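Local coordinates for conjugal transfer protein TRWB (Escherichia coli, PDB 1E9R) that acts as the coupling protein of bacterial conjugation, probably a hexameric, ring-helicase-like P-loop NTPase that links DNA to the secretion channel, at residues B[95-100]-B[423-428]; B[83-88]-B[241-246]; B[39-44]-B[70-75]; B[109-114]-B[428-433]. All blocks are in the same frame, centred on the assembly; numbering follows the deposited sequence.

Contact 1: B[95-100]-B[423-428]; sequences SKFGRD and KQFANR
R428 reaches from the C-terminal tail across the end of helix 92-97. Its CB leads to CG, set in the crowded position between backbone N and carbonyl carbon (chi1 83°), and CG meets the carbonyl oxygens of G98 and K96. A bend at chi3 then turns the guanidinium back toward the chain that leaves the helix. At the tip NH1 donates to G98 O at 3.2 Å; the acceptor lies in the guanidinium plane, although the donor stands well above the carbonyl plane. NH1 also rests 3.6 Å from R99 CG, while the R99 guanidinium turns away to a salt bridge with D102. The R428 backbone joins in, its N donating to S95 O at 2.8 Å, nearly along the C=O axis though bent at the hydrogen (131°). F97 presents its edge to one face of F425, a T-shaped pair with planes at 78° and F97 CE1 3.4 Å from F425 CD2. The extended K96 chain crosses F425 at about a right angle, CD 3.5 Å from F425 CB. Both cross-segment hydrogen bonds end on main-chain carbonyls, so R428 is held here by neutral acceptors, with no carboxylate of these segments involved.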
loop_
_atom_site.group_PDB
_atom_site.type_symbol
_atom_site.label_atom_id
_atom_site.label_comp_id
_atom_site.label_asym_id
_atom_site.label_seq_id
_atom_site.Cartn_x
_atom_site.Cartn_y
_atom_site.Cartn_z
ATOM N N SER B 95 45.344 -8.937 -2.270
ATOM C CA SER B 95 46.508 -9.223 -1.461
ATOM C C SER B 95 46.876 -10.702 -1.451
ATOM O O SER B 95 48.032 -11.050 -1.230
ATOM C CB SER B 95 46.278 -8.732 -0.034
ATOM O OG SER B 95 45.337 -9.545 0.634
ATOM N N LYS B 96 45.912 -11.577 -1.700
ATOM C CA LYS B 96 46.204 -13.000 -1.687
ATOM C C LYS B 96 46.287 -13.637 -3.054
ATOM O O LYS B 96 47.017 -14.607 -3.233
ATOM C CB LYS B 96 45.171 -13.746 -0.842
ATOM C CG LYS B 96 45.278 -13.454 0.636
ATOM C CD LYS B 96 44.066 -13.980 1.376
ATOM C CE LYS B 96 44.078 -13.561 2.845
ATOM N NZ LYS B 96 42.809 -13.960 3.531
ATOM N N PHE B 97 45.561 -13.101 -4.025
ATOM C CA PHE B 97 45.575 -13.694 -5.359
ATOM C C PHE B 97 46.093 -12.794 -6.472
ATOM O O PHE B 97 46.176 -13.217 -7.629
ATOM C CB PHE B 97 44.171 -14.176 -5.723
ATOM C CG PHE B 97 43.550 -15.067 -4.687
ATOM C CD1 PHE B 97 44.185 -16.234 -4.279
ATOM C CD2 PHE B 97 42.326 -14.738 -4.120
ATOM C CE1 PHE B 97 43.610 -17.057 -3.324
ATOM C CE2 PHE B 97 41.742 -15.555 -3.164
ATOM C CZ PHE B 97 42.387 -16.719 -2.765
ATOM N N GLY B 98 46.443 -11.560 -6.117
ATOM C CA GLY B 98 46.939 -10.612 -7.100
ATOM C C GLY B 98 48.308 -10.922 -7.683
ATOM O O GLY B 98 49.306 -10.979 -6.962
ATOM N N ARG B 99 48.350 -11.124 -8.998
ATOM C CA ARG B 99 49.598 -11.407 -9.696
ATOM C C ARG B 99 50.075 -10.134 -10.376
ATOM O O ARG B 99 49.385 -9.116 -10.366
ATOM C CB ARG B 99 49.405 -12.513 -10.733
ATOM C CG ARG B 99 48.963 -13.840 -10.137
ATOM C CD ARG B 99 48.291 -14.693 -11.206
ATOM N NE ARG B 99 47.492 -13.868 -12.118
ATOM C CZ ARG B 99 46.628 -14.339 -13.017
ATOM N NH1 ARG B 99 46.428 -15.646 -13.139
ATOM N NH2 ARG B 99 45.966 -13.498 -13.804
ATOM N N ASP B 100 51.252 -10.203 -10.981
ATOM C CA ASP B 100 51.854 -9.050 -11.625
ATOM C C ASP B 100 51.100 -8.468 -12.822
ATOM O O ASP B 100 51.006 -7.247 -12.970
ATOM C CB ASP B 100 53.286 -9.406 -12.025
ATOM C CG ASP B 100 54.210 -8.203 -12.011
ATOM O OD1 ASP B 100 54.240 -7.449 -13.013
ATOM O OD2 ASP B 100 54.896 -8.009 -10.979
ATOM N N LYS B 423 40.370 -21.803 4.749
ATOM C CA LYS B 423 41.697 -22.050 4.208
ATOM C C LYS B 423 42.539 -20.793 4.400
ATOM O O LYS B 423 42.025 -19.673 4.377
ATOM C CB LYS B 423 41.627 -22.410 2.722
ATOM C CG LYS B 423 42.967 -22.871 2.162
ATOM C CD LYS B 423 42.884 -23.272 0.700
ATOM C CE LYS B 423 44.178 -23.940 0.225
ATOM N NZ LYS B 423 45.385 -23.075 0.366
ATOM N N GLN B 424 43.836 -20.984 4.602
ATOM C CA GLN B 424 44.735 -19.864 4.806
ATOM C C GLN B 424 45.512 -19.527 3.547
ATOM O O GLN B 424 46.028 -20.412 2.864
ATOM C CB GLN B 424 45.704 -20.174 5.950
ATOM C CG GLN B 424 45.022 -20.298 7.303
ATOM C CD GLN B 424 44.295 -19.020 7.712
ATOM O OE1 GLN B 424 43.490 -19.025 8.647
ATOM N NE2 GLN B 424 44.584 -17.918 7.015
ATOM N N PHE B 425 45.580 -18.238 3.237
ATOM C CA PHE B 425 46.313 -17.778 2.070
ATOM C C PHE B 425 47.320 -16.731 2.520
ATOM O O PHE B 425 46.996 -15.839 3.314
ATOM C CB PHE B 425 45.365 -17.170 1.029
ATOM C CG PHE B 425 44.303 -18.118 0.543
ATOM C CD1 PHE B 425 43.112 -18.270 1.248
ATOM C CD2 PHE B 425 44.496 -18.868 -0.616
ATOM C CE1 PHE B 425 42.132 -19.156 0.803
ATOM C CE2 PHE B 425 43.523 -19.754 -1.064
ATOM C CZ PHE B 425 42.339 -19.897 -0.355
ATOM N N ALA B 426 48.544 -16.851 2.017
ATOM C CA ALA B 426 49.609 -15.919 2.359
ATOM C C ALA B 426 49.538 -14.693 1.462
ATOM O O ALA B 426 49.196 -14.791 0.281
ATOM C CB ALA B 426 50.962 -16.598 2.214
ATOM N N ASN B 427 49.867 -13.541 2.034
ATOM C CA ASN B 427 49.834 -12.285 1.299
ATOM C C ASN B 427 50.907 -12.227 0.232
ATOM O O ASN B 427 52.088 -12.108 0.542
ATOM C CB ASN B 427 50.012 -11.116 2.262
ATOM C CG ASN B 427 48.895 -11.033 3.275
ATOM O OD1 ASN B 427 48.965 -10.257 4.227
ATOM N ND2 ASN B 427 47.844 -11.834 3.071
ATOM N N ARG B 428 50.494 -12.303 -1.027
ATOM C CA ARG B 428 51.439 -12.253 -2.128
ATOM C C ARG B 428 51.499 -10.839 -2.705
ATOM O O ARG B 428 51.963 -10.628 -3.827
ATOM C CB ARG B 428 51.039 -13.268 -3.207
ATOM C CG ARG B 428 49.985 -12.796 -4.187
ATOM C CD ARG B 428 49.275 -13.974 -4.838
ATOM N NE ARG B 428 50.175 -14.986 -5.392
ATOM C CZ ARG B 428 50.934 -14.824 -6.476
ATOM N NH1 ARG B 428 50.924 -13.678 -7.147
ATOM N NH2 ARG B 428 51.696 -15.826 -6.899
#

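Contact 2: B[83-88]-B[241-246]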
loop_
_atom_site.group_PDB
_atom_site.type_symbol
_atom_site.label_atom_id
_atom_site.label_comp_id
_atom_site.label_asym_id
_atom_site.label_seq_id
_atom_site.Cartn_x
_atom_site.Cartn_y
_atom_site.Cartn_z
ATOM N N ARG B 83 39.601 -16.346 -16.010
ATOM C CA ARG B 83 39.739 -14.901 -15.837
ATOM C C ARG B 83 38.559 -14.434 -14.983
ATOM O O ARG B 83 37.463 -14.997 -15.067
ATOM C CB ARG B 83 39.694 -14.162 -17.178
ATOM C CG ARG B 83 40.943 -14.270 -18.023
ATOM C CD ARG B 83 40.859 -13.335 -19.227
ATOM N NE ARG B 83 41.133 -11.939 -18.888
ATOM C CZ ARG B 83 40.837 -10.913 -19.681
ATOM N NH1 ARG B 83 40.247 -11.130 -20.851
ATOM N NH2 ARG B 83 41.149 -9.671 -19.324
ATOM N N MET B 84 38.773 -13.409 -14.167
ATOM C CA MET B 84 37.702 -12.906 -13.322
ATOM C C MET B 84 37.849 -11.452 -12.876
ATOM O O MET B 84 38.947 -10.898 -12.840
ATOM C CB MET B 84 37.558 -13.810 -12.097
ATOM C CG MET B 84 38.861 -14.075 -11.378
ATOM S SD MET B 84 38.800 -15.600 -10.420
ATOM C CE MET B 84 39.075 -14.979 -8.867
ATOM N N VAL B 85 36.709 -10.835 -12.574
ATOM C CA VAL B 85 36.654 -9.464 -12.080
ATOM C C VAL B 85 36.140 -9.634 -10.659
ATOM O O VAL B 85 35.155 -10.333 -10.438
ATOM C CB VAL B 85 35.663 -8.599 -12.871
ATOM C CG1 VAL B 85 35.564 -7.233 -12.241
ATOM C CG2 VAL B 85 36.109 -8.482 -14.307
ATOM N N ILE B 86 36.809 -9.014 -9.696
ATOM C CA ILE B 86 36.409 -9.152 -8.303
ATOM C C ILE B 86 36.147 -7.817 -7.610
ATOM O O ILE B 86 37.005 -6.925 -7.607
ATOM C CB ILE B 86 37.500 -9.899 -7.501
ATOM C CG1 ILE B 86 37.778 -11.255 -8.144
ATOM C CG2 ILE B 86 37.071 -10.070 -6.060
ATOM C CD1 ILE B 86 38.963 -11.999 -7.533
ATOM N N VAL B 87 34.948 -7.682 -7.045
ATOM C CA VAL B 87 34.584 -6.489 -6.290
ATOM C C VAL B 87 35.219 -6.864 -4.959
ATOM O O VAL B 87 34.676 -7.652 -4.172
ATOM C CB VAL B 87 33.053 -6.342 -6.196
ATOM C CG1 VAL B 87 32.689 -5.160 -5.322
ATOM C CG2 VAL B 87 32.483 -6.146 -7.592
ATOM N N ASP B 88 36.399 -6.301 -4.740
ATOM C CA ASP B 88 37.218 -6.633 -3.593
ATOM C C ASP B 88 37.385 -5.584 -2.500
ATOM O O ASP B 88 38.255 -4.719 -2.572
ATOM C CB ASP B 88 38.581 -7.082 -4.141
ATOM C CG ASP B 88 39.497 -7.629 -3.083
ATOM O OD1 ASP B 88 39.022 -8.256 -2.106
ATOM O OD2 ASP B 88 40.713 -7.442 -3.265
ATOM N N GLY B 241 44.819 -9.948 -17.476
ATOM C CA GLY B 241 44.781 -10.747 -16.265
ATOM C C GLY B 241 43.411 -10.725 -15.622
ATOM O O GLY B 241 42.392 -10.939 -16.277
ATOM N N ASN B 242 43.403 -10.473 -14.319
ATOM C CA ASN B 242 42.180 -10.387 -13.551
ATOM C C ASN B 242 42.052 -8.941 -13.090
ATOM O O ASN B 242 43.047 -8.227 -12.999
ATOM C CB ASN B 242 42.246 -11.322 -12.345
ATOM C CG ASN B 242 42.415 -12.772 -12.746
ATOM O OD1 ASN B 242 41.807 -13.234 -13.718
ATOM N ND2 ASN B 242 43.235 -13.503 -11.995
ATOM N N LEU B 243 40.829 -8.512 -12.801
ATOM C CA LEU B 243 40.588 -7.144 -12.366
ATOM C C LEU B 243 40.101 -7.100 -10.920
ATOM O O LEU B 243 39.125 -7.755 -10.570
ATOM C CB LEU B 243 39.547 -6.492 -13.276
ATOM C CG LEU B 243 39.562 -4.972 -13.432
ATOM C CD1 LEU B 243 38.333 -4.557 -14.206
ATOM C CD2 LEU B 243 39.581 -4.292 -12.087
ATOM N N PHE B 244 40.789 -6.337 -10.077
ATOM C CA PHE B 244 40.379 -6.206 -8.686
ATOM C C PHE B 244 39.892 -4.798 -8.434
ATOM O O PHE B 244 40.669 -3.845 -8.548
ATOM C CB PHE B 244 41.532 -6.463 -7.728
ATOM C CG PHE B 244 42.065 -7.845 -7.786
ATOM C CD1 PHE B 244 42.911 -8.234 -8.820
ATOM C CD2 PHE B 244 41.739 -8.761 -6.796
ATOM C CE1 PHE B 244 43.430 -9.525 -8.866
ATOM C CE2 PHE B 244 42.249 -10.055 -6.830
ATOM C CZ PHE B 244 43.101 -10.441 -7.868
ATOM N N ILE B 245 38.608 -4.668 -8.109
ATOM C CA ILE B 245 38.012 -3.370 -7.802
ATOM C C ILE B 245 38.031 -3.279 -6.284
ATOM O O ILE B 245 37.199 -3.872 -5.601
ATOM C CB ILE B 245 36.567 -3.272 -8.322
ATOM C CG1 ILE B 245 36.576 -3.321 -9.853
ATOM C CG2 ILE B 245 35.912 -1.987 -7.819
ATOM C CD1 ILE B 245 35.208 -3.357 -10.474
ATOM N N THR B 246 38.997 -2.536 -5.768
ATOM C CA THR B 246 39.171 -2.404 -4.333
ATOM C C THR B 246 38.830 -1.013 -3.828
ATOM O O THR B 246 38.622 -0.086 -4.616
ATOM C CB THR B 246 40.631 -2.689 -3.947
ATOM O OG1 THR B 246 41.469 -1.671 -4.519
ATOM C CG2 THR B 246 41.077 -4.058 -4.471
#
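The two strands run parallel, their axes 4.6 Å apart at closest approach and inclined by 17°, with V85, I86 and V87 bridged to L243, F244 and I245. The ladder zigzags: L243 N donates to M84 O, I86 N to L243 O at 2.8 Å, I245 N to I86 O at 2.8 Å, and D88 N to I245 O. The middle two bonds lie almost along their C=O axes; the last is met from above the carbonyl plane. At the start of the ladder side chains extend the pairing. N242 OD1 accepts from M84 N at 3.1 Å, the donor standing above the amide plane, and R83, bent at chi3, swings its NE onto G241 O at 3.1 Å with the acceptor in the guanidinium plane. The other R83 nitrogens bond to the carbonyls of W234 and L235. This pair lies in the large mixed sheet of the P-loop NTPase core, where strand 83-89 is flanked by strands 281-285 and 243-247, all parallel. V85, V87, L243 and I245 lie on one face, with V85 CG2 4.1 Å from L243 CB. On the other, I86 and F244 point the same way side by side, I86 CD1 3.9 Å from F244 CE2, and M93 of helix 92-97 packs on both. D88 lies alongside T246, its OD2 3.6 Å from T246 CG2. Its CG is anti to the backbone N (chi1 -173°), and its two oxygens accept from the backbone N atoms of M93 and L94, tying the buried carboxylate to the following helix.

Contact 3: B[39-44]-B[70-75]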
loop_
_atom_site.group_PDB
_atom_site.type_symbol
_atom_site.label_atom_id
_atom_site.label_comp_id
_atom_site.label_asym_id
_atom_site.label_seq_id
_atom_site.Cartn_x
_atom_site.Cartn_y
_atom_site.Cartn_z
ATOM N N GLN B 39 36.993 -28.602 -12.223
ATOM C CA GLN B 39 35.888 -27.841 -11.625
ATOM C C GLN B 39 36.284 -26.925 -10.465
ATOM O O GLN B 39 37.322 -27.110 -9.827
ATOM C CB GLN B 39 34.807 -28.807 -11.102
ATOM C CG GLN B 39 34.130 -29.700 -12.136
ATOM C CD GLN B 39 33.277 -30.789 -11.489
ATOM O OE1 GLN B 39 33.803 -31.707 -10.863
ATOM N NE2 GLN B 39 31.957 -30.687 -11.632
ATOM N N VAL B 40 35.431 -25.941 -10.190
ATOM C CA VAL B 40 35.641 -25.016 -9.078
ATOM C C VAL B 40 34.791 -25.582 -7.938
ATOM O O VAL B 40 33.868 -26.360 -8.189
ATOM C CB VAL B 40 35.170 -23.588 -9.439
ATOM C CG1 VAL B 40 35.999 -23.059 -10.613
ATOM C CG2 VAL B 40 33.688 -23.598 -9.796
ATOM N N THR B 41 35.081 -25.221 -6.694
ATOM C CA THR B 41 34.286 -25.774 -5.609
ATOM C C THR B 41 33.512 -24.766 -4.794
ATOM O O THR B 41 33.919 -23.609 -4.648
ATOM C CB THR B 41 35.143 -26.586 -4.615
ATOM O OG1 THR B 41 36.082 -25.717 -3.965
ATOM C CG2 THR B 41 35.878 -27.701 -5.335
ATOM N N VAL B 42 32.395 -25.242 -4.251
ATOM C CA VAL B 42 31.514 -24.456 -3.409
ATOM C C VAL B 42 31.495 -25.181 -2.077
ATOM O O VAL B 42 30.932 -26.267 -1.968
ATOM C CB VAL B 42 30.076 -24.416 -3.978
ATOM C CG1 VAL B 42 29.180 -23.585 -3.061
ATOM C CG2 VAL B 42 30.087 -23.851 -5.398
ATOM N N ALA B 43 32.130 -24.595 -1.071
ATOM C CA ALA B 43 32.179 -25.214 0.255
ATOM C C ALA B 43 32.722 -26.645 0.183
ATOM O O ALA B 43 32.284 -27.525 0.925
ATOM C CB ALA B 43 30.788 -25.219 0.883
ATOM N N GLY B 44 33.671 -26.875 -0.717
ATOM C CA GLY B 44 34.251 -28.194 -0.852
ATOM C C GLY B 44 33.507 -29.083 -1.828
ATOM O O GLY B 44 33.951 -30.195 -2.128
ATOM N N LEU B 70 33.269 -17.257 -1.108
ATOM C CA LEU B 70 33.636 -16.588 -2.354
ATOM C C LEU B 70 35.135 -16.696 -2.611
ATOM O O LEU B 70 35.558 -16.854 -3.758
ATOM C CB LEU B 70 33.245 -15.111 -2.330
ATOM C CG LEU B 70 31.885 -14.777 -2.930
ATOM C CD1 LEU B 70 30.787 -15.341 -2.036
ATOM C CD2 LEU B 70 31.755 -13.266 -3.082
ATOM N N ARG B 71 35.930 -16.605 -1.543
ATOM C CA ARG B 71 37.388 -16.698 -1.651
ATOM C C ARG B 71 37.766 -18.074 -2.214
ATOM O O ARG B 71 38.575 -18.187 -3.141
ATOM C CB ARG B 71 38.037 -16.491 -0.277
ATOM C CG ARG B 71 39.472 -15.977 -0.345
ATOM C CD ARG B 71 40.033 -15.689 1.041
ATOM N NE ARG B 71 39.232 -14.696 1.754
ATOM C CZ ARG B 71 38.748 -14.871 2.982
ATOM N NH1 ARG B 71 38.989 -16.006 3.626
ATOM N NH2 ARG B 71 38.020 -13.922 3.565
ATOM N N GLU B 72 37.161 -19.116 -1.654
ATOM C CA GLU B 72 37.407 -20.477 -2.104
ATOM C C GLU B 72 37.044 -20.670 -3.575
ATOM O O GLU B 72 37.792 -21.270 -4.344
ATOM C CB GLU B 72 36.600 -21.451 -1.255
ATOM C CG GLU B 72 36.459 -22.814 -1.897
ATOM C CD GLU B 72 35.734 -23.816 -1.021
ATOM O OE1 GLU B 72 35.571 -23.566 0.206
ATOM O OE2 GLU B 72 35.337 -24.863 -1.576
ATOM N N LEU B 73 35.878 -20.169 -3.957
ATOM C CA LEU B 73 35.418 -20.284 -5.328
ATOM C C LEU B 73 36.372 -19.584 -6.296
ATOM O O LEU B 73 36.718 -20.126 -7.344
ATOM C CB LEU B 73 34.024 -19.678 -5.454
ATOM C CG LEU B 73 32.943 -20.588 -6.016
ATOM C CD1 LEU B 73 31.635 -19.858 -5.986
ATOM C CD2 LEU B 73 33.286 -21.007 -7.424
ATOM N N ALA B 74 36.788 -18.370 -5.945
ATOM C CA ALA B 74 37.697 -17.590 -6.786
ATOM C C ALA B 74 39.041 -18.305 -6.930
ATOM O O ALA B 74 39.600 -18.403 -8.031
ATOM C CB ALA B 74 37.901 -16.203 -6.179
ATOM N N TYR B 75 39.550 -18.795 -5.803
ATOM C CA TYR B 75 40.809 -19.520 -5.765
ATOM C C TYR B 75 40.795 -20.729 -6.700
ATOM O O TYR B 75 41.636 -20.852 -7.588
ATOM C CB TYR B 75 41.084 -19.979 -4.339
ATOM C CG TYR B 75 42.274 -20.898 -4.216
ATOM C CD1 TYR B 75 43.517 -20.542 -4.751
ATOM C CD2 TYR B 75 42.167 -22.116 -3.546
ATOM C CE1 TYR B 75 44.623 -21.377 -4.620
ATOM C CE2 TYR B 75 43.267 -22.960 -3.405
ATOM C CZ TYR B 75 44.490 -22.588 -3.944
ATOM O OH TYR B 75 45.576 -23.428 -3.804
#
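E72 crosses T41 at about a right angle, its CG 3.6 Å from T41 OG1 and its carboxylate reaching the turn that follows strand 41-42. CG is anti to the backbone N (chi1 163°) and the chain is extended beyond it, so the acid projects from helix 66-79 straight into this turn. One oxygen does the holding: T41 OG1 donates to E72 OE2 at 2.6 Å on the anti lone pair, and G44 N donates to the same OE2 at 2.7 Å on the syn lone pair. A43 N is also near, but its angle is too poor for a bond. E72 OE1 is buried without a partner in the model, an environment that might raise the acid's pKa. T41 OG1 sits in the crowded position between its backbone N and carbonyl carbon (chi1 64°), which aims the hydroxyl at the carboxylate. Beside this polar grip L73 packs against the strand: its CD2 meets V40 CG2 at 3.5 Å, the two side chains crossing obliquely, and its CG lies 3.5 Å from T41 O. L73 also packs on L56 and F284 of the main sheet. A43 and G44 both have positive phi, and the chain reverses through them into strand 45-46. The arrangement is a two-stranded beta-hairpin laid against the helix that follows the probable Walker A P-loop in this NTPase fold.

Contact 4: B[109-114]-B[428-433]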
loop_
_atom_site.group_PDB
_atom_site.type_symbol
_atom_site.label_atom_id
_atom_site.label_comp_id
_atom_site.label_asym_id
_atom_site.label_seq_id
_atom_site.Cartn_x
_atom_site.Cartn_y
_atom_site.Cartn_z
ATOM N N ASP B 109 44.648 4.203 -4.872
ATOM C CA ASP B 109 45.731 3.244 -4.797
ATOM C C ASP B 109 46.740 3.616 -5.878
ATOM O O ASP B 109 46.379 3.884 -7.027
ATOM C CB ASP B 109 45.200 1.819 -5.001
ATOM C CG ASP B 109 46.225 0.762 -4.659
ATOM O OD1 ASP B 109 47.231 0.658 -5.382
ATOM O OD2 ASP B 109 46.030 0.034 -3.667
ATOM N N GLN B 110 48.003 3.648 -5.477
ATOM C CA GLN B 110 49.126 3.988 -6.339
ATOM C C GLN B 110 49.148 3.144 -7.611
ATOM O O GLN B 110 49.516 3.621 -8.693
ATOM C CB GLN B 110 50.419 3.757 -5.546
ATOM C CG GLN B 110 51.706 4.161 -6.234
ATOM C CD GLN B 110 51.812 5.660 -6.415
ATOM O OE1 GLN B 110 51.334 6.219 -7.408
ATOM N NE2 GLN B 110 52.429 6.327 -5.443
ATOM N N ARG B 111 48.743 1.885 -7.464
ATOM C CA ARG B 111 48.748 0.915 -8.553
ATOM C C ARG B 111 47.564 0.958 -9.520
ATOM O O ARG B 111 47.585 0.302 -10.554
ATOM C CB ARG B 111 48.864 -0.496 -7.959
ATOM C CG ARG B 111 50.083 -0.714 -7.068
ATOM C CD ARG B 111 49.908 -1.960 -6.212
ATOM N NE ARG B 111 48.843 -1.778 -5.226
ATOM C CZ ARG B 111 48.489 -2.686 -4.322
ATOM N NH1 ARG B 111 49.114 -3.853 -4.280
ATOM N NH2 ARG B 111 47.534 -2.416 -3.446
ATOM N N THR B 112 46.534 1.726 -9.198
ATOM C CA THR B 112 45.364 1.785 -10.070
ATOM C C THR B 112 45.683 2.194 -11.497
ATOM O O THR B 112 46.629 2.933 -11.743
ATOM C CB THR B 112 44.312 2.785 -9.553
ATOM O OG1 THR B 112 43.161 2.737 -10.403
ATOM C CG2 THR B 112 44.862 4.207 -9.578
ATOM N N LYS B 113 44.886 1.711 -12.442
ATOM C CA LYS B 113 45.069 2.095 -13.836
ATOM C C LYS B 113 44.355 3.442 -13.977
ATOM O O LYS B 113 43.561 3.821 -13.102
ATOM C CB LYS B 113 44.412 1.077 -14.765
ATOM C CG LYS B 113 44.856 -0.355 -14.543
ATOM C CD LYS B 113 46.240 -0.618 -15.092
ATOM C CE LYS B 113 46.285 -0.388 -16.592
ATOM N NZ LYS B 113 47.642 -0.665 -17.150
ATOM N N GLY B 114 44.641 4.167 -15.057
ATOM C CA GLY B 114 43.993 5.452 -15.280
ATOM C C GLY B 114 42.718 5.192 -16.050
ATOM O O GLY B 114 42.722 4.343 -16.942
ATOM N N ARG B 428 50.494 -12.303 -1.027
ATOM C CA ARG B 428 51.439 -12.253 -2.128
ATOM C C ARG B 428 51.499 -10.839 -2.705
ATOM O O ARG B 428 51.963 -10.628 -3.827
ATOM C CB ARG B 428 51.039 -13.268 -3.207
ATOM C CG ARG B 428 49.985 -12.796 -4.187
ATOM C CD ARG B 428 49.275 -13.974 -4.838
ATOM N NE ARG B 428 50.175 -14.986 -5.392
ATOM C CZ ARG B 428 50.934 -14.824 -6.476
ATOM N NH1 ARG B 428 50.924 -13.678 -7.147
ATOM N NH2 ARG B 428 51.696 -15.826 -6.899
ATOM N N GLN B 429 51.043 -9.866 -1.920
ATOM C CA GLN B 429 51.032 -8.476 -2.357
ATOM C C GLN B 429 50.314 -7.630 -1.304
ATOM O O GLN B 429 49.511 -8.148 -0.528
ATOM C CB GLN B 429 50.297 -8.382 -3.696
ATOM C CG GLN B 429 50.686 -7.213 -4.562
ATOM C CD GLN B 429 49.951 -7.212 -5.887
ATOM O OE1 GLN B 429 50.180 -6.346 -6.737
ATOM N NE2 GLN B 429 49.058 -8.181 -6.071
ATOM N N PRO B 430 50.621 -6.325 -1.231
ATOM C CA PRO B 430 49.933 -5.498 -0.232
ATOM C C PRO B 430 48.495 -5.170 -0.680
ATOM O O PRO B 430 48.243 -4.873 -1.852
ATOM C CB PRO B 430 50.829 -4.259 -0.136
ATOM C CG PRO B 430 51.385 -4.148 -1.510
ATOM C CD PRO B 430 51.734 -5.584 -1.846
ATOM N N ALA B 431 47.553 -5.244 0.254
ATOM C CA ALA B 431 46.153 -4.967 -0.051
ATOM C C ALA B 431 45.934 -3.547 -0.578
ATOM O O ALA B 431 45.168 -3.337 -1.520
ATOM C CB ALA B 431 45.308 -5.194 1.189
ATOM N N PHE B 432 46.606 -2.577 0.031
ATOM C CA PHE B 432 46.464 -1.184 -0.375
ATOM C C PHE B 432 47.812 -0.460 -0.394
ATOM O O PHE B 432 48.625 -0.613 0.513
ATOM C CB PHE B 432 45.508 -0.473 0.590
ATOM C CG PHE B 432 45.279 0.994 0.277
ATOM C CD1 PHE B 432 44.629 1.383 -0.898
ATOM C CD2 PHE B 432 45.692 1.986 1.175
ATOM C CE1 PHE B 432 44.391 2.739 -1.174
ATOM C CE2 PHE B 432 45.460 3.345 0.911
ATOM C CZ PHE B 432 44.808 3.721 -0.265
ATOM N N VAL B 433 48.034 0.332 -1.435
ATOM C CA VAL B 433 49.263 1.103 -1.582
ATOM C C VAL B 433 48.908 2.566 -1.829
ATOM O O VAL B 433 48.620 2.957 -2.956
ATOM C CB VAL B 433 50.098 0.579 -2.760
ATOM C CG1 VAL B 433 51.257 1.511 -3.047
ATOM C CG2 VAL B 433 50.601 -0.806 -2.442
#
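R111 and D109 form the tight part of this contact, a coplanar ion pair joined to the C-terminal tail. R111 grips the D109 carboxylate side-on: NE donates to OD1, and NH2 to OD2 at 2.9 Å in a salt bridge, both on syn lone pairs. The outer end of the guanidinium meets P430 O with two nitrogens, NH1 at 2.8 Å in the carbonyl plane and NH2 from above it; a further bond from NH2 to A431 O is weak. V433 CG2 lies over one face of the guanidinium, 3.4 Å from R111 CZ. D109 OD2 takes a second donor, V433 N at 3.0 Å, from above the carboxylate plane, so each oxygen accepts two bonds: OD1 also receives R111 N on its anti lone pair. That last bond makes an Asx turn within a type I beta turn from D109 to T112, so the tail residues meet a turn of the loop after strand 103-105. Q110 N donates to V433 O at 2.7 Å, nearly along the C=O axis. The solvent side is looser. The exposed Q110 touches V433 CG1 through CB at 3.5 Å, but a bend at chi2 carries its amide away; the exposed P430 ring comes to R111 NH1 through CG, at 3.6 Å. F432 slides past D109 in the opposite direction, its CD1 3.4 Å from D109 OD2, with ring and carboxylate planes 79° apart.

Overall arrangement
Contact 3 closes first along the chain; contacts 1, 2 and 4 then interleave. Helix 66-79, strand 83-89 and helix 92-97 follow one another and link contact 3 to contacts 2 and 1. Contact 1 is central, its centre about 13 Å from those of contacts 2 and 4 and about 15 Å from that of contact 3, and it touches all three: G98 packs on F244, F425 on Y75, S95 on Q429. Contacts 2 and 3 also meet, M84 on A74. Contacts 1 and 4 share R428. Contacts 3 and 4 lie farthest apart, about 24 Å between centres. The tail 423-433 thus runs along the outside of the NTPase core, joining helix 92-97 to the loop after edge strand 103-105.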